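Local coordinates for hypoxanthine phosphoribosyltransferase (Leishmania donovani, PDB 7CMJ), which converts hypoxanthine and guanine to IMP and GMP by transferring the phosphoribosyl group of phosphoribosylpyrophosphate in purine salvage, at residues A[84-96]-A[104-116]. Sequence-based numbering, arbitrary orientation.
Sequences VPVKVEFICASSY and GQVRMLLDVRDSV. With PO4 (phosphate ion), chain J.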
ATOM      1  N   VAL A  84      22.529 -17.884  12.776  1.00 42.02           N
ATOM      2  CA  VAL A  84      22.459 -17.153  11.516  1.00 41.79           C
ATOM      3  C   VAL A  84      21.814 -15.797  11.776  1.00 50.84           C
ATOM      4  O   VAL A  84      20.716 -15.749  12.350  1.00 52.65           O
ATOM      5  CB  VAL A  84      21.669 -17.939  10.463  1.00 42.36           C
ATOM      6  CG1 VAL A  84      21.194 -16.995   9.353  1.00 37.93           C
ATOM      7  CG2 VAL A  84      22.540 -19.048   9.915  1.00 47.77           C
ATOM      8  N   PRO A  85      22.458 -14.692  11.402  1.00 52.01           N
ATOM      9  CA  PRO A  85      21.829 -13.377  11.592  1.00 42.33           C
ATOM     10  C   PRO A  85      20.715 -13.163  10.576  1.00 35.47           C
ATOM     11  O   PRO A  85      20.892 -13.411   9.379  1.00 39.93           O
ATOM     12  CB  PRO A  85      22.989 -12.391  11.401  1.00 37.76           C
ATOM     13  CG  PRO A  85      24.058 -13.173  10.669  1.00 39.06           C
ATOM     14  CD  PRO A  85      23.885 -14.599  11.039  1.00 45.96           C
ATOM     15  N   VAL A  86      19.565 -12.683  11.064  1.00 36.21           N
ATOM     16  CA  VAL A  86      18.350 -12.515  10.264  1.00 41.71           C
ATOM     17  C   VAL A  86      17.839 -11.069  10.294  1.00 40.54           C
ATOM     18  O   VAL A  86      18.083 -10.315  11.241  1.00 51.38           O
ATOM     19  CB  VAL A  86      17.262 -13.496  10.768  1.00 31.54           C
ATOM     20  CG1 VAL A  86      15.878 -13.125  10.281  1.00 29.99           C
ATOM     21  CG2 VAL A  86      17.605 -14.878  10.330  1.00 33.93           C
ATOM     22  N   LYS A  87      17.159 -10.671   9.223  1.00 39.11           N
ATOM     23  CA  LYS A  87      16.176  -9.594   9.251  1.00 34.35           C
ATOM     24  C   LYS A  87      14.905 -10.105   8.583  1.00 37.91           C
ATOM     25  O   LYS A  87      14.934 -11.078   7.819  1.00 44.39           O
ATOM     26  CB  LYS A  87      16.684  -8.325   8.550  1.00 30.74           C
ATOM     27  CG  LYS A  87      17.886  -7.738   9.238  1.00 41.16           C
ATOM     28  CD  LYS A  87      18.207  -6.330   8.796  1.00 36.98           C
ATOM     29  CE  LYS A  87      19.310  -5.735   9.644  1.00 34.42           C
ATOM     30  NZ  LYS A  87      20.070  -4.707   8.886  1.00 48.25           N
ATOM     31  N   VAL A  88      13.775  -9.465   8.881  1.00 30.54           N
ATOM     32  CA  VAL A  88      12.486  -9.911   8.357  1.00 30.93           C
ATOM     33  C   VAL A  88      11.790  -8.776   7.616  1.00 38.13           C
ATOM     34  O   VAL A  88      11.597  -7.682   8.161  1.00 35.01           O
ATOM     35  CB  VAL A  88      11.566 -10.448   9.465  1.00 29.39           C
ATOM     36  CG1 VAL A  88      10.438 -11.265   8.836  1.00 29.68           C
ATOM     37  CG2 VAL A  88      12.351 -11.267  10.476  1.00 33.31           C
ATOM     38  N   GLU A  89      11.359  -9.063   6.401  1.00 44.43           N
ATOM     39  CA  GLU A  89      10.525  -8.152   5.639  1.00 42.30           C
ATOM     40  C   GLU A  89       9.241  -8.864   5.245  1.00 41.73           C
ATOM     41  O   GLU A  89       9.220 -10.084   5.061  1.00 43.74           O
ATOM     42  CB  GLU A  89      11.263  -7.646   4.406  1.00 35.61           C
ATOM     43  CG  GLU A  89      12.460  -6.773   4.742  1.00 38.78           C
ATOM     44  CD  GLU A  89      12.055  -5.405   5.280  1.00 50.97           C
ATOM     45  OE1 GLU A  89      12.951  -4.691   5.776  1.00 53.10           O
ATOM     46  OE2 GLU A  89      10.849  -5.042   5.218  1.00 50.18           O
ATOM     47  N   PHE A  90       8.163  -8.100   5.138  1.00 36.10           N
ATOM     48  CA  PHE A  90       6.873  -8.648   4.749  1.00 32.56           C
ATOM     49  C   PHE A  90       6.410  -8.017   3.450  1.00 33.17           C
ATOM     50  O   PHE A  90       6.584  -6.813   3.226  1.00 41.31           O
ATOM     51  CB  PHE A  90       5.833  -8.419   5.825  1.00 25.15           C
ATOM     52  CG  PHE A  90       6.274  -8.878   7.174  1.00 38.33           C
ATOM     53  CD1 PHE A  90       5.840 -10.100   7.684  1.00 31.18           C
ATOM     54  CD2 PHE A  90       7.142  -8.099   7.935  1.00 37.51           C
ATOM     55  CE1 PHE A  90       6.253 -10.527   8.915  1.00 25.17           C
ATOM     56  CE2 PHE A  90       7.558  -8.521   9.176  1.00 34.60           C
ATOM     57  CZ  PHE A  90       7.113  -9.742   9.667  1.00 38.98           C
ATOM     58  N   ILE A  91       5.826  -8.836   2.590  1.00 33.65           N
ATOM     59  CA  ILE A  91       5.127  -8.326   1.425  1.00 37.08           C
ATOM     60  C   ILE A  91       3.723  -8.903   1.434  1.00 31.84           C
ATOM     61  O   ILE A  91       3.449  -9.933   2.050  1.00 29.48           O
ATOM     62  CB  ILE A  91       5.853  -8.648   0.108  1.00 32.64           C
ATOM     63  CG1 ILE A  91       5.843 -10.143  -0.169  1.00 37.37           C
ATOM     64  CG2 ILE A  91       7.286  -8.142   0.149  1.00 29.82           C
ATOM     65  CD1 ILE A  91       6.314 -10.446  -1.596  1.00 42.77           C
ATOM     66  N   CYS A  92       2.819  -8.202   0.768  1.00 27.66           N
ATOM     67  CA  CYS A  92       1.442  -8.659   0.672  1.00 37.05           C
ATOM     68  C   CYS A  92       0.934  -8.304  -0.713  1.00 38.75           C
ATOM     69  O   CYS A  92       1.035  -7.153  -1.138  1.00 40.21           O
ATOM     70  CB  CYS A  92       0.555  -8.038   1.757  1.00 42.73           C
ATOM     71  SG  CYS A  92      -1.114  -8.755   1.877  1.00 49.51           S
ATOM     72  N   ALA A  93       0.425  -9.294  -1.420  1.00 37.58           N
ATOM     73  CA  ALA A  93      -0.029  -9.079  -2.775  1.00 43.39           C
ATOM     74  C   ALA A  93      -1.441  -9.615  -2.934  1.00 51.72           C
ATOM     75  O   ALA A  93      -1.806 -10.645  -2.356  1.00 59.55           O
ATOM     76  CB  ALA A  93       0.907  -9.730  -3.777  1.00 45.79           C
ATOM     77  N   SER A  94      -2.235  -8.888  -3.705  1.00 46.31           N
ATOM     78  CA  SER A  94      -3.599  -9.272  -4.015  1.00 41.23           C
ATOM     79  C   SER A  94      -3.633  -9.818  -5.438  1.00 33.98           C
ATOM     80  O   SER A  94      -2.868  -9.375  -6.302  1.00 36.89           O
ATOM     81  CB  SER A  94      -4.524  -8.058  -3.821  1.00 49.15           C
ATOM     82  OG  SER A  94      -5.613  -8.021  -4.724  1.00 66.71           O
ATOM     83  N   SER A  95      -4.473 -10.818  -5.671  1.00 33.45           N
ATOM     84  CA  SER A  95      -4.618 -11.346  -7.022  1.00 35.55           C
ATOM     85  C   SER A  95      -5.476 -10.430  -7.875  1.00 37.62           C
ATOM     86  O   SER A  95      -6.317  -9.684  -7.368  1.00 49.84           O
ATOM     87  CB  SER A  95      -5.245 -12.733  -6.999  1.00 39.53           C
ATOM     88  OG  SER A  95      -4.294 -13.669  -6.542  1.00 59.14           O
ATOM     89  N   TYR A  96      -5.276 -10.501  -9.187  1.00 41.53           N
ATOM     90  CA  TYR A  96      -6.096  -9.717 -10.104  1.00 49.59           C
ATOM     91  C   TYR A  96      -7.290 -10.542 -10.584  1.00 54.25           C
ATOM     92  O   TYR A  96      -7.238 -11.771 -10.664  1.00 45.10           O
ATOM     93  CB  TYR A  96      -5.283  -9.216 -11.310  1.00 43.03           C
ATOM     94  CG  TYR A  96      -4.205  -8.190 -10.994  1.00 38.17           C
ATOM     95  CD1 TYR A  96      -4.510  -6.844 -10.846  1.00 37.44           C
ATOM     96  CD2 TYR A  96      -2.873  -8.574 -10.869  1.00 42.14           C
ATOM     97  CE1 TYR A  96      -3.513  -5.907 -10.565  1.00 39.67           C
ATOM     98  CE2 TYR A  96      -1.882  -7.653 -10.600  1.00 50.91           C
ATOM     99  CZ  TYR A  96      -2.202  -6.322 -10.440  1.00 50.14           C
ATOM    100  OH  TYR A  96      -1.195  -5.418 -10.162  1.00 54.78           O
ATOM    101  N   GLY A 104       1.532 -14.343 -14.143  1.00 45.37           N
ATOM    102  CA  GLY A 104       1.355 -14.536 -12.720  1.00 45.95           C
ATOM    103  C   GLY A 104       1.512 -13.287 -11.896  1.00 47.94           C
ATOM    104  O   GLY A 104       1.777 -13.375 -10.688  1.00 45.31           O
ATOM    105  N   GLN A 105       1.360 -12.113 -12.508  1.00 50.68           N
ATOM    106  CA  GLN A 105       1.581 -10.886 -11.762  1.00 45.95           C
ATOM    107  C   GLN A 105       0.509 -10.718 -10.694  1.00 47.46           C
ATOM    108  O   GLN A 105      -0.619 -11.209 -10.818  1.00 48.15           O
ATOM    109  CB  GLN A 105       1.618  -9.673 -12.688  1.00 42.97           C
ATOM    110  CG  GLN A 105       0.355  -9.473 -13.504  1.00 49.18           C
ATOM    111  CD  GLN A 105       0.532  -8.421 -14.574  1.00 44.69           C
ATOM    112  OE1 GLN A 105       0.224  -7.252 -14.375  1.00 49.20           O
ATOM    113  NE2 GLN A 105       1.067  -8.829 -15.700  1.00 46.33           N
ATOM    114  N   VAL A 106       0.901 -10.055  -9.612  1.00 34.03           N
ATOM    115  CA  VAL A 106       0.012  -9.730  -8.513  1.00 33.15           C
ATOM    116  C   VAL A 106       0.257  -8.286  -8.119  1.00 37.84           C
ATOM    117  O   VAL A 106       1.352  -7.736  -8.310  1.00 32.43           O
ATOM    118  CB  VAL A 106       0.219 -10.661  -7.298  1.00 40.39           C
ATOM    119  CG1 VAL A 106      -0.391 -12.010  -7.575  1.00 32.96           C
ATOM    120  CG2 VAL A 106       1.707 -10.799  -6.992  1.00 31.50           C
ATOM    121  N   ARG A 107      -0.777  -7.676  -7.552  1.00 35.34           N
ATOM    122  CA  ARG A 107      -0.685  -6.293  -7.115  1.00 33.78           C
ATOM    123  C   ARG A 107      -0.011  -6.250  -5.748  1.00 30.78           C
ATOM    124  O   ARG A 107      -0.578  -6.693  -4.747  1.00 35.20           O
ATOM    125  CB  ARG A 107      -2.072  -5.659  -7.094  1.00 35.39           C
ATOM    126  CG  ARG A 107      -2.082  -4.226  -6.630  1.00 36.30           C
ATOM    127  CD  ARG A 107      -3.492  -3.707  -6.531  1.00 33.19           C
ATOM    128  NE  ARG A 107      -3.550  -2.252  -6.683  1.00 38.92           N
ATOM    129  CZ  ARG A 107      -4.676  -1.564  -6.826  1.00 37.80           C
ATOM    130  NH1 ARG A 107      -5.835  -2.209  -6.832  1.00 44.56           N
ATOM    131  NH2 ARG A 107      -4.647  -0.240  -6.959  1.00 37.26           N
ATOM    132  N   MET A 108       1.204  -5.714  -5.717  1.00 34.82           N
ATOM    133  CA  MET A 108       1.884  -5.449  -4.458  1.00 29.47           C
ATOM    134  C   MET A 108       1.082  -4.460  -3.624  1.00 39.39           C
ATOM    135  O   MET A 108       0.854  -3.323  -4.048  1.00 37.56           O
ATOM    136  CB  MET A 108       3.276  -4.899  -4.726  1.00 29.63           C
ATOM    137  CG  MET A 108       4.276  -5.321  -3.678  1.00 41.90           C
ATOM    138  SD  MET A 108       4.315  -7.120  -3.363  1.00 43.37           S
ATOM    139  CE  MET A 108       4.607  -7.867  -4.992  1.00 29.39           C
ATOM    140  N   LEU A 109       0.658  -4.895  -2.435  1.00 32.30           N
ATOM    141  CA  LEU A 109       0.062  -4.000  -1.451  1.00 32.30           C
ATOM    142  C   LEU A 109       1.041  -3.593  -0.367  1.00 36.45           C
ATOM    143  O   LEU A 109       0.832  -2.563   0.293  1.00 47.97           O
ATOM    144  CB  LEU A 109      -1.166  -4.640  -0.789  1.00 28.39           C
ATOM    145  CG  LEU A 109      -2.179  -5.298  -1.716  1.00 40.81           C
ATOM    146  CD1 LEU A 109      -3.371  -5.778  -0.910  1.00 41.41           C
ATOM    147  CD2 LEU A 109      -2.615  -4.336  -2.811  1.00 40.46           C
ATOM    148  N   LEU A 110       2.101  -4.372  -0.171  1.00 29.73           N
ATOM    149  CA  LEU A 110       3.119  -4.020   0.812  1.00 33.43           C
ATOM    150  C   LEU A 110       4.444  -4.499   0.264  1.00 39.39           C
ATOM    151  O   LEU A 110       4.627  -5.701   0.039  1.00 44.19           O
ATOM    152  CB  LEU A 110       2.846  -4.636   2.178  1.00 36.01           C
ATOM    153  CG  LEU A 110       3.903  -4.308   3.239  1.00 37.92           C
ATOM    154  CD1 LEU A 110       3.816  -2.829   3.566  1.00 26.84           C
ATOM    155  CD2 LEU A 110       3.689  -5.151   4.504  1.00 30.77           C
ATOM    156  N   ASP A 111       5.344  -3.552   0.060  1.00 34.63           N
ATOM    157  CA  ASP A 111       6.709  -3.794  -0.374  1.00 32.87           C
ATOM    158  C   ASP A 111       7.636  -3.730   0.841  1.00 37.68           C
ATOM    159  O   ASP A 111       7.250  -3.286   1.930  1.00 28.17           O
ATOM    160  CB  ASP A 111       7.091  -2.760  -1.436  1.00 40.61           C
ATOM    161  CG  ASP A 111       8.303  -3.154  -2.243  1.00 45.39           C
ATOM    162  OD1 ASP A 111       8.735  -2.315  -3.064  1.00 53.81           O
ATOM    163  OD2 ASP A 111       8.822  -4.281  -2.073  1.00 51.18           O
ATOM    164  N   VAL A 112       8.873  -4.189   0.656  1.00 33.38           N
ATOM    165  CA  VAL A 112       9.797  -4.284   1.787  1.00 35.42           C
ATOM    166  C   VAL A 112      10.160  -2.889   2.309  1.00 32.91           C
ATOM    167  O   VAL A 112      10.207  -1.908   1.554  1.00 31.48           O
ATOM    168  CB  VAL A 112      11.055  -5.081   1.387  1.00 36.28           C
ATOM    169  CG1 VAL A 112      10.695  -6.525   1.135  1.00 39.80           C
ATOM    170  CG2 VAL A 112      11.678  -4.493   0.141  1.00 29.37           C
ATOM    171  N   ARG A 113      10.428  -2.805   3.625  1.00 31.23           N
ATOM    172  CA  ARG A 113      10.793  -1.551   4.292  1.00 32.91           C
ATOM    173  C   ARG A 113      12.273  -1.206   4.129  1.00 41.63           C
ATOM    174  O   ARG A 113      12.633  -0.024   4.098  1.00 45.98           O
ATOM    175  CB  ARG A 113      10.432  -1.639   5.783  1.00 29.01           C
ATOM    176  CG  ARG A 113      10.958  -0.513   6.677  1.00 30.05           C
ATOM    177  CD  ARG A 113      10.977  -0.924   8.163  1.00 51.23           C
ATOM    178  NE  ARG A 113       9.625  -0.999   8.729  1.00 60.45           N
ATOM    179  CZ  ARG A 113       9.329  -1.340   9.985  1.00 55.66           C
ATOM    180  NH1 ARG A 113      10.294  -1.649  10.845  1.00 46.31           N
ATOM    181  NH2 ARG A 113       8.055  -1.370  10.379  1.00 54.52           N
ATOM    182  N   ASP A 114      13.141  -2.207   4.060  1.00 42.75           N
ATOM    183  CA  ASP A 114      14.557  -1.997   3.806  1.00 49.40           C
ATOM    184  C   ASP A 114      14.865  -2.300   2.349  1.00 49.53           C
ATOM    185  O   ASP A 114      14.323  -3.249   1.776  1.00 52.76           O
ATOM    186  CB  ASP A 114      15.435  -2.892   4.684  1.00 63.12           C
ATOM    187  CG  ASP A 114      15.314  -2.586   6.166  1.00 74.40           C
ATOM    188  OD1 ASP A 114      15.068  -1.414   6.532  1.00 79.31           O
ATOM    189  OD2 ASP A 114      15.485  -3.537   6.963  1.00 76.59           O
ATOM    190  N   SER A 115      15.729  -1.480   1.751  1.00 42.27           N
ATOM    191  CA  SER A 115      16.372  -1.860   0.506  1.00 35.88           C
ATOM    192  C   SER A 115      17.018  -3.229   0.665  1.00 42.75           C
ATOM    193  O   SER A 115      17.563  -3.558   1.722  1.00 42.51           O
ATOM    194  CB  SER A 115      17.439  -0.835   0.118  1.00 35.91           C
ATOM    195  OG  SER A 115      18.337  -1.366  -0.854  1.00 40.32           O
ATOM    196  N   VAL A 116      16.962  -4.030  -0.389  1.00 33.80           N
ATOM    197  CA  VAL A 116      17.620  -5.325  -0.351  1.00 39.92           C
ATOM    198  C   VAL A 116      18.717  -5.410  -1.407  1.00 39.74           C
ATOM    199  O   VAL A 116      19.154  -6.495  -1.757  1.00 40.64           O
ATOM    200  CB  VAL A 116      16.598  -6.472  -0.487  1.00 43.16           C
ATOM    201  CG1 VAL A 116      15.641  -6.479   0.705  1.00 31.29           C
ATOM    202  CG2 VAL A 116      15.821  -6.372  -1.799  1.00 38.35           C
TER
HETATM  203  P   PO4 J 304       8.465  -2.087  14.360  1.00 49.56           P
HETATM  204  O1  PO4 J 304       7.558  -0.886  14.453  1.00 59.27           O
HETATM  205  O2  PO4 J 304       8.243  -2.782  13.052  1.00 36.13           O
HETATM  206  O3  PO4 J 304       8.073  -3.025  15.469  1.00 60.71           O
HETATM  207  O4  PO4 J 304       9.922  -1.689  14.492  1.00 35.78           O
HETATM  208  O   HOH W   1      18.344  -2.609   7.837  1.00 38.69           O
HETATM  209  O   HOH W   2      -3.393 -12.457 -10.237  1.00 49.00           O
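With CG beside its own backbone N (chi1 -66°) and the chain bent at chi2 (-72°), Glu-89 curls its carboxylate over the backbone of 113-114. The contact is an antiparallel beta pairing with a classic bulge, which sets 107-110 beside 86-94 as the outermost strand, within this chain, of the mixed sheet of the phosphoribosyltransferase fold. OE2 of Glu-89 takes the N-H of Arg-113 at 2.8 Å and OE1 that of Asp-114, a more bent bond; both donors lie above the carboxylate plane. OE1 of Glu-89 also forms a salt bridge with NZ of Lys-66 of the third subunit, which may offset the charge of the nearby Asp-114 carboxylate. Under this grip CB of Glu-89 rests on CG1 of Val-112. At the bulge Leu-109 and Leu-110 both face Cys-92, whose carbonyl O accepts from Leu-109 N and from Leu-110 N, while Cys-92 N returns a bond to Leu-110 O. Ser-94 and Arg-107 form the next hydrogen-bonded pair, linked N to O in both directions. On the Ala-93 side of the sheet, its CB meets CG2 of Val-106 and, more loosely, SD of Met-108; Val-106 also packs on Tyr-136 and Leu-137 of helix 131-142 and lies beside Thr-133, a probable GMP-binding residue. The pairing also lies at subunit interfaces of the tetramer: NH1 and NH2 of Arg-113 both bond O2 of a phosphate ion, probably from the crystallisation liquor, at the guanidinium edge, and NH1 forms a salt bridge with Glu-188 of the third subunit. Farther along, the Tyr-96 ring lies across 105-107, with Gln-105 O at its edge, and its OH bonds to Val-112 O of the second subunit. A water accepts from Tyr-96 N at 2.9 Å and donates to Gln-105 O.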